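Local coordinates for cellulase (Uncultured bacterium, PDB 6XSO), which probably hydrolyses internal beta-1,4 linkages of cellulose, xylan and related plant polysaccharides, as a broad-specificity endoglucanase of glycoside hydrolase family 5, at residues D43-H54 and P82-D90; A127-A138 and M176-C184. All coordinates share one frame; numbering follows the deposited sequence.

Contact 1 (D43-H54 and P82-D90); sequences DATKTWTTTVQH and PVTWYQEMD. With NA (sodium ion), chain D.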
# COMPACT_ATOMS: atom_id res chain seq x y z
N ASP A 43 16.18 6.37 7.86
CA ASP A 43 16.85 6.48 9.15
C ASP A 43 16.98 7.96 9.47
O ASP A 43 17.80 8.66 8.87
CB ASP A 43 18.22 5.82 9.08
CG ASP A 43 18.96 5.84 10.40
OD1 ASP A 43 18.56 6.61 11.30
OD2 ASP A 43 19.96 5.10 10.52
N ALA A 44 16.15 8.44 10.40
CA ALA A 44 16.10 9.88 10.66
C ALA A 44 17.41 10.42 11.21
O ALA A 44 17.61 11.65 11.20
CB ALA A 44 14.96 10.20 11.63
N THR A 45 18.31 9.56 11.70
CA THR A 45 19.58 10.02 12.24
C THR A 45 20.62 10.25 11.17
O THR A 45 21.73 10.69 11.49
CB THR A 45 20.15 9.01 13.25
OG1 THR A 45 20.64 7.84 12.56
CG2 THR A 45 19.10 8.62 14.27
N LYS A 46 20.31 9.92 9.92
CA LYS A 46 21.24 10.02 8.81
C LYS A 46 20.72 11.02 7.79
O LYS A 46 19.53 11.35 7.75
CB LYS A 46 21.43 8.67 8.10
CG LYS A 46 21.70 7.49 8.99
CD LYS A 46 23.19 7.23 9.16
CE LYS A 46 23.42 5.78 9.58
NZ LYS A 46 24.37 5.69 10.73
N THR A 47 21.66 11.50 6.97
CA THR A 47 21.39 12.29 5.78
C THR A 47 22.02 11.54 4.62
O THR A 47 23.15 11.06 4.73
CB THR A 47 22.02 13.68 5.92
OG1 THR A 47 21.41 14.36 7.03
CG2 THR A 47 21.83 14.52 4.67
N TRP A 48 21.28 11.40 3.52
CA TRP A 48 21.78 10.66 2.37
C TRP A 48 22.48 11.58 1.37
O TRP A 48 22.10 12.74 1.20
CB TRP A 48 20.62 10.00 1.63
CG TRP A 48 19.70 9.13 2.43
CD1 TRP A 48 18.34 9.12 2.34
CD2 TRP A 48 20.04 8.16 3.42
NE1 TRP A 48 17.81 8.17 3.18
CE2 TRP A 48 18.84 7.59 3.88
CE3 TRP A 48 21.25 7.73 3.98
CZ2 TRP A 48 18.81 6.59 4.86
CZ3 TRP A 48 21.21 6.73 4.95
CH2 TRP A 48 20.00 6.18 5.38
N THR A 49 23.48 11.02 0.69
CA THR A 49 24.08 11.66 -0.47
C THR A 49 23.99 10.83 -1.75
O THR A 49 24.36 11.33 -2.82
CB THR A 49 25.57 11.99 -0.22
OG1 THR A 49 26.29 10.80 0.11
CG2 THR A 49 25.71 13.01 0.90
N THR A 50 23.54 9.57 -1.67
CA THR A 50 23.30 8.75 -2.85
C THR A 50 21.97 8.01 -2.69
O THR A 50 21.49 7.78 -1.58
CB THR A 50 24.37 7.68 -3.06
OG1 THR A 50 24.20 6.64 -2.09
CG2 THR A 50 25.76 8.26 -2.94
N THR A 51 21.38 7.62 -3.83
CA THR A 51 20.15 6.84 -3.73
C THR A 51 20.42 5.47 -3.12
O THR A 51 19.53 4.89 -2.48
CB THR A 51 19.47 6.65 -5.09
OG1 THR A 51 20.26 5.81 -5.94
CG2 THR A 51 19.24 7.95 -5.78
N VAL A 52 21.62 4.93 -3.29
CA VAL A 52 21.93 3.60 -2.79
C VAL A 52 21.86 3.57 -1.28
O VAL A 52 21.39 2.59 -0.68
CB VAL A 52 23.31 3.16 -3.31
CG1 VAL A 52 23.77 1.88 -2.66
CG2 VAL A 52 23.28 3.02 -4.83
N GLN A 53 22.35 4.63 -0.63
CA GLN A 53 22.33 4.68 0.83
C GLN A 53 20.91 4.53 1.35
O GLN A 53 20.67 3.82 2.32
CB GLN A 53 22.92 6.00 1.31
CG GLN A 53 24.42 6.11 1.12
CD GLN A 53 24.91 7.51 1.35
OE1 GLN A 53 24.12 8.43 1.59
NE2 GLN A 53 26.21 7.70 1.25
N HIS A 54 19.96 5.20 0.70
CA HIS A 54 18.56 5.12 1.09
C HIS A 54 18.00 3.73 0.82
O HIS A 54 17.44 3.09 1.71
CB HIS A 54 17.84 6.22 0.31
CG HIS A 54 16.35 6.26 0.47
ND1 HIS A 54 15.64 7.41 0.19
CD2 HIS A 54 15.44 5.33 0.82
CE1 HIS A 54 14.36 7.18 0.39
NE2 HIS A 54 14.20 5.93 0.76
N PRO A 82 6.54 0.53 -2.04
CA PRO A 82 6.46 1.60 -1.04
C PRO A 82 7.65 2.54 -1.16
O PRO A 82 8.79 2.12 -1.35
CB PRO A 82 6.49 0.87 0.30
CG PRO A 82 6.43 -0.55 0.01
CD PRO A 82 6.74 -0.79 -1.42
N VAL A 83 7.39 3.84 -1.00
CA VAL A 83 8.43 4.84 -1.10
C VAL A 83 8.28 5.81 0.07
O VAL A 83 7.18 6.31 0.32
CB VAL A 83 8.38 5.64 -2.42
CG1 VAL A 83 9.54 6.62 -2.51
CG2 VAL A 83 8.42 4.74 -3.62
N THR A 84 9.40 6.11 0.74
CA THR A 84 9.46 7.12 1.79
C THR A 84 10.22 8.33 1.27
O THR A 84 11.34 8.19 0.77
CB THR A 84 10.11 6.56 3.06
OG1 THR A 84 9.32 5.46 3.55
CG2 THR A 84 10.26 7.65 4.14
N TRP A 85 9.61 9.51 1.40
CA TRP A 85 10.08 10.67 0.67
C TRP A 85 10.81 11.72 1.50
O TRP A 85 11.57 12.51 0.93
CB TRP A 85 8.92 11.36 -0.07
CG TRP A 85 8.21 10.44 -1.03
CD1 TRP A 85 7.18 9.61 -0.74
CD2 TRP A 85 8.51 10.26 -2.43
NE1 TRP A 85 6.81 8.90 -1.87
CE2 TRP A 85 7.60 9.29 -2.92
CE3 TRP A 85 9.43 10.82 -3.31
CZ2 TRP A 85 7.58 8.90 -4.24
CZ3 TRP A 85 9.43 10.40 -4.64
CH2 TRP A 85 8.52 9.43 -5.08
N TYR A 86 10.63 11.74 2.83
CA TYR A 86 11.02 12.91 3.60
C TYR A 86 12.53 13.15 3.62
O TYR A 86 12.97 14.30 3.78
CB TYR A 86 10.47 12.85 5.03
CG TYR A 86 11.16 11.88 5.99
CD1 TYR A 86 12.17 12.32 6.84
CD2 TYR A 86 10.78 10.55 6.07
CE1 TYR A 86 12.80 11.45 7.72
CE2 TYR A 86 11.40 9.68 6.95
CZ TYR A 86 12.40 10.14 7.77
OH TYR A 86 13.03 9.29 8.65
N GLN A 87 13.34 12.10 3.49
CA GLN A 87 14.79 12.27 3.43
C GLN A 87 15.26 12.62 2.02
O GLN A 87 16.48 12.70 1.79
CB GLN A 87 15.51 11.03 3.94
CG GLN A 87 15.03 10.59 5.32
CD GLN A 87 15.99 9.66 6.03
OE1 GLN A 87 15.86 8.44 5.91
NE2 GLN A 87 16.96 10.22 6.74
N GLU A 88 14.32 12.83 1.10
CA GLU A 88 14.61 13.17 -0.29
C GLU A 88 13.97 14.49 -0.69
O GLU A 88 13.92 14.81 -1.88
CB GLU A 88 14.15 12.02 -1.21
CG GLU A 88 14.79 10.67 -0.91
CD GLU A 88 16.31 10.61 -1.14
OE1 GLU A 88 16.90 11.52 -1.77
OE2 GLU A 88 16.92 9.63 -0.68
N MET A 89 13.51 15.28 0.28
CA MET A 89 12.81 16.53 0.06
C MET A 89 13.61 17.67 0.70
O MET A 89 14.14 17.52 1.80
CB MET A 89 11.43 16.49 0.72
CG MET A 89 10.47 15.52 0.06
SD MET A 89 9.02 15.09 1.05
CE MET A 89 8.17 16.66 1.11
N ASP A 90 13.69 18.79 0.00
CA ASP A 90 14.37 19.97 0.53
C ASP A 90 13.41 20.76 1.42
O ASP A 90 12.29 20.34 1.70
CB ASP A 90 15.03 20.74 -0.62
CG ASP A 90 14.05 21.57 -1.45
OD1 ASP A 90 12.84 21.60 -1.14
OD2 ASP A 90 14.52 22.20 -2.43
NA NA D . 20.79 13.87 -0.29
O HOH W 1 14.88 7.53 3.53
O HOH W 2 18.74 12.97 3.56
O HOH W 3 19.39 9.78 -1.74
O HOH W 4 18.71 12.88 -0.13
O HOH W 5 22.65 15.28 -0.98
O HOH W 6 19.93 15.10 1.68
O HOH W 7 19.92 15.22 -1.86
O HOH W 8 21.16 12.07 -1.80
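His54 and Glu88 join two loops at the C-terminal rim of the first two strands of a TIM barrel. The imidazole stands anti to the backbone N (chi1 176°), which carries ND1 to Glu88 OE2 at 2.7 Å. The bond is nearly straight, in the ring plane, and uses the anti lone pair of OE2. Glu88, whose CB does not itself point at 43-54, bends at chi2 (-65°) and so brings its carboxylate round, nearly coplanar with the imidazole. Its other oxygen, OE1, is held by Asn96, and Leu39 O takes the NE2 end of His54, so both groups are fixed in rotation. Gln87 suits its place because one amide can both accept and donate: OE1 receives Asp43 N at 2.9 Å, while NE2 gives to Asp43 O at 2.8 Å from above the carbonyl plane. Lys46 N, closing the type I turn, reaches the same oxygen from the opposite face. The Trp48 indole lies between His54 CA on one face and Gln87 NE2 on the other. A water links Trp48 NE1 to Gln87 OE1. The carbonyl oxygen of Trp48 binds a sodium ion at 2.3 Å, and five waters complete its shell.

Contact 2 (A127-A138 and M176-C184); sequences ADKDAFKSWIKA and MLDKLNSWC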
# COMPACT_ATOMS: atom_id res chain seq x y z
N ALA A 127 4.05 5.39 13.18
CA ALA A 127 4.24 5.57 14.61
C ALA A 127 5.60 6.20 14.91
O ALA A 127 6.65 5.71 14.46
CB ALA A 127 4.13 4.22 15.30
N ASP A 128 5.57 7.28 15.68
CA ASP A 128 6.81 7.88 16.16
C ASP A 128 7.61 6.88 16.98
O ASP A 128 7.04 6.10 17.76
CB ASP A 128 6.51 9.06 17.08
CG ASP A 128 5.66 10.12 16.44
OD1 ASP A 128 5.75 10.29 15.20
OD2 ASP A 128 4.92 10.79 17.20
N LYS A 129 8.93 6.94 16.86
CA LYS A 129 9.79 6.05 17.63
C LYS A 129 11.19 6.63 17.65
O LYS A 129 11.82 6.76 16.59
CB LYS A 129 9.79 4.66 16.99
CG LYS A 129 10.75 3.65 17.60
CD LYS A 129 10.48 3.41 19.07
CE LYS A 129 11.01 2.06 19.52
NZ LYS A 129 12.24 1.66 18.77
N ASP A 130 11.67 6.98 18.84
CA ASP A 130 13.03 7.49 19.04
C ASP A 130 13.23 8.72 18.16
O ASP A 130 12.45 9.68 18.29
CB ASP A 130 14.01 6.34 18.84
CG ASP A 130 13.82 5.23 19.85
OD1 ASP A 130 13.52 5.54 21.02
OD2 ASP A 130 13.95 4.05 19.46
N ALA A 131 14.22 8.74 17.27
CA ALA A 131 14.47 9.91 16.44
C ALA A 131 13.47 10.08 15.31
O ALA A 131 13.42 11.14 14.69
CB ALA A 131 15.88 9.82 15.84
N PHE A 132 12.65 9.06 15.04
CA PHE A 132 11.68 9.12 13.95
C PHE A 132 10.38 9.73 14.45
O PHE A 132 9.80 9.25 15.44
CB PHE A 132 11.43 7.71 13.41
CG PHE A 132 10.32 7.65 12.41
CD1 PHE A 132 9.06 7.22 12.79
CD2 PHE A 132 10.53 8.03 11.09
CE1 PHE A 132 8.04 7.17 11.87
CE2 PHE A 132 9.51 7.97 10.17
CZ PHE A 132 8.26 7.54 10.56
N LYS A 133 9.93 10.79 13.79
CA LYS A 133 8.61 11.37 14.03
C LYS A 133 7.98 11.59 12.66
O LYS A 133 8.47 12.41 11.87
CB LYS A 133 8.67 12.69 14.80
CG LYS A 133 7.32 12.97 15.47
CD LYS A 133 7.20 14.32 16.16
CE LYS A 133 6.04 14.29 17.15
NZ LYS A 133 5.54 15.63 17.55
N SER A 134 6.90 10.87 12.37
CA SER A 134 6.29 10.98 11.05
C SER A 134 5.68 12.36 10.88
O SER A 134 5.14 12.95 11.82
CB SER A 134 5.20 9.92 10.90
OG SER A 134 4.23 10.05 11.92
N TRP A 135 5.77 12.90 9.66
CA TRP A 135 5.29 14.25 9.42
C TRP A 135 3.84 14.31 8.96
O TRP A 135 3.21 15.36 9.13
CB TRP A 135 6.21 15.03 8.47
CG TRP A 135 6.28 14.59 7.04
CD1 TRP A 135 7.06 13.60 6.53
CD2 TRP A 135 5.59 15.17 5.93
NE1 TRP A 135 6.88 13.49 5.17
CE2 TRP A 135 5.99 14.47 4.78
CE3 TRP A 135 4.66 16.21 5.79
CZ2 TRP A 135 5.50 14.77 3.51
CZ3 TRP A 135 4.17 16.50 4.53
CH2 TRP A 135 4.60 15.79 3.41
N ILE A 136 3.31 13.23 8.39
CA ILE A 136 1.92 13.16 7.96
C ILE A 136 1.16 12.45 9.08
O ILE A 136 1.37 11.25 9.30
CB ILE A 136 1.75 12.44 6.62
CG1 ILE A 136 2.59 13.13 5.55
CG2 ILE A 136 0.28 12.39 6.23
CD1 ILE A 136 2.61 12.37 4.23
N LYS A 137 0.29 13.16 9.78
CA LYS A 137 -0.46 12.58 10.89
C LYS A 137 -1.96 12.82 10.71
O LYS A 137 -2.39 13.84 10.18
CB LYS A 137 -0.03 13.17 12.23
CG LYS A 137 1.45 12.99 12.53
CD LYS A 137 1.72 13.25 14.00
CE LYS A 137 3.16 13.04 14.40
NZ LYS A 137 3.61 11.65 14.15
N ALA A 138 -2.74 11.85 11.21
CA ALA A 138 -4.20 11.94 11.21
C ALA A 138 -4.61 12.81 12.38
O ALA A 138 -5.04 12.35 13.44
CB ALA A 138 -4.82 10.55 11.28
N MET A 176 -1.43 6.13 8.35
CA MET A 176 -1.47 7.42 9.02
C MET A 176 -2.16 7.26 10.37
O MET A 176 -3.29 6.74 10.45
CB MET A 176 -2.24 8.43 8.17
CG MET A 176 -1.93 9.85 8.57
SD MET A 176 -3.01 11.11 7.89
CE MET A 176 -3.02 10.74 6.14
N LEU A 177 -1.51 7.73 11.43
CA LEU A 177 -1.98 7.60 12.80
C LEU A 177 -2.20 8.98 13.41
O LEU A 177 -1.69 9.99 12.92
CB LEU A 177 -0.95 6.85 13.66
CG LEU A 177 -0.37 5.56 13.09
CD1 LEU A 177 0.60 4.91 14.06
CD2 LEU A 177 -1.47 4.58 12.71
N ASP A 178 -2.98 9.01 14.49
CA ASP A 178 -3.19 10.23 15.26
C ASP A 178 -1.91 10.58 16.01
O ASP A 178 -0.89 9.90 15.92
CB ASP A 178 -4.42 10.08 16.16
CG ASP A 178 -4.25 9.03 17.24
OD1 ASP A 178 -3.10 8.67 17.57
OD2 ASP A 178 -5.28 8.55 17.77
N LYS A 179 -1.95 11.69 16.75
CA LYS A 179 -0.75 12.14 17.43
C LYS A 179 -0.38 11.26 18.60
O LYS A 179 0.71 11.44 19.16
CB LYS A 179 -0.90 13.60 17.90
CG LYS A 179 -1.80 13.83 19.09
CD LYS A 179 -1.90 15.31 19.41
CE LYS A 179 -2.93 15.55 20.48
NZ LYS A 179 -3.03 17.02 20.80
N LEU A 180 -1.26 10.33 18.99
CA LEU A 180 -0.99 9.35 20.03
C LEU A 180 -0.48 8.04 19.45
O LEU A 180 -0.23 7.10 20.20
CB LEU A 180 -2.27 9.05 20.81
CG LEU A 180 -3.05 10.28 21.28
CD1 LEU A 180 -4.39 9.85 21.87
CD2 LEU A 180 -2.27 11.10 22.29
N ASN A 181 -0.31 7.99 18.12
CA ASN A 181 0.16 6.80 17.43
C ASN A 181 -0.78 5.62 17.66
O ASN A 181 -0.34 4.48 17.82
CB ASN A 181 1.60 6.49 17.81
CG ASN A 181 2.52 7.65 17.48
OD1 ASN A 181 2.70 7.98 16.31
ND2 ASN A 181 3.06 8.31 18.51
N SER A 182 -2.09 5.90 17.65
CA SER A 182 -3.07 4.86 17.94
C SER A 182 -3.21 3.90 16.76
O SER A 182 -3.50 4.31 15.63
CB SER A 182 -4.44 5.48 18.17
OG SER A 182 -4.47 6.35 19.28
N TRP A 183 -3.06 2.60 17.04
CA TRP A 183 -3.47 1.56 16.10
C TRP A 183 -4.95 1.25 16.30
O TRP A 183 -5.60 1.73 17.23
CB TRP A 183 -2.57 0.31 16.26
CG TRP A 183 -1.15 0.62 15.90
CD1 TRP A 183 -0.10 0.81 16.76
CD2 TRP A 183 -0.63 0.84 14.59
NE1 TRP A 183 1.03 1.14 16.06
CE2 TRP A 183 0.74 1.14 14.72
CE3 TRP A 183 -1.17 0.75 13.30
CZ2 TRP A 183 1.56 1.39 13.63
CZ3 TRP A 183 -0.36 1.01 12.21
CH2 TRP A 183 1.00 1.32 12.38
N CYS A 184 -5.49 0.43 15.38
CA CYS A 184 -6.82 -0.16 15.48
C CYS A 184 -7.93 0.82 15.11
O CYS A 184 -8.74 0.54 14.22
CB CYS A 184 -7.10 -0.77 16.87
SG CYS A 184 -5.85 -1.94 17.41
O HOH W 9 2.76 12.63 17.78
O HOH W 10 1.15 9.05 11.07
O HOH W 11 1.46 9.61 14.09
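Asn181 OD1 accepts the backbone N of Asp128 at 3.0 Å, bridging the loops that follow the third and fourth strands of the TIM barrel. The N-H comes from above the amide carbonyl plane. Asn181 ND2 returns a weak bond to Asp128 OD2, the amide standing nearly perpendicular to the carboxylate. Asparagine fits here, offering an acceptor and a donor from the end of the type I turn 178-181. Asp128 OD1 is claimed within its own loop: Lys137 NZ makes a salt bridge to it at 2.7 Å on the syn side, and Ser134 N adds a second bond. The lysine runs extended until chi4 (-60°), where the bend turns its ammonium toward Ser134 O and OG as well. One water accepts from this NZ and lies within bonding distance of Asn181 OD1 and Asp178 O, and another spans Asp128 OD2 and Lys179 O. Farther along, the backbones meet directly through Ala138 N and Leu177 O, 2.7 Å apart, and the small methyl of Ala138 fits against the same carbonyl. Apolar side chains pack beside this bond. Met176 lays CG and SD against the peptide between Lys137 and Ala138, its flexible thioether bending at chi3 to bring CE to Ile136 CG2. Leu177 branches the other way, and its CD1 sits 3.8 Å from Ala127 CB, against one face of the Trp183 indole.

In the fold
From the N terminus, the chain leaves strand 31-34, passes through 43-54, which runs into helix 51-55, and returns through helix 66-73 and strand 78-81 to 82-90, where contact 1 closes its loop. Strand 116-119 then leads to 127-138; helix 140-161 and strand 168-171 follow before 176-184 closes contact 2. The two closures are in series, neither nested nor crossed. Each ties together the loops after neighbouring strands of the eight-stranded barrel, the first and second in contact 1, the third and fourth in contact 2. Their centres lie about 19 Å apart, yet they meet: Tyr86 packs against Phe132 and Trp135, and Ala44 against Ala131, making a continuous run of loops.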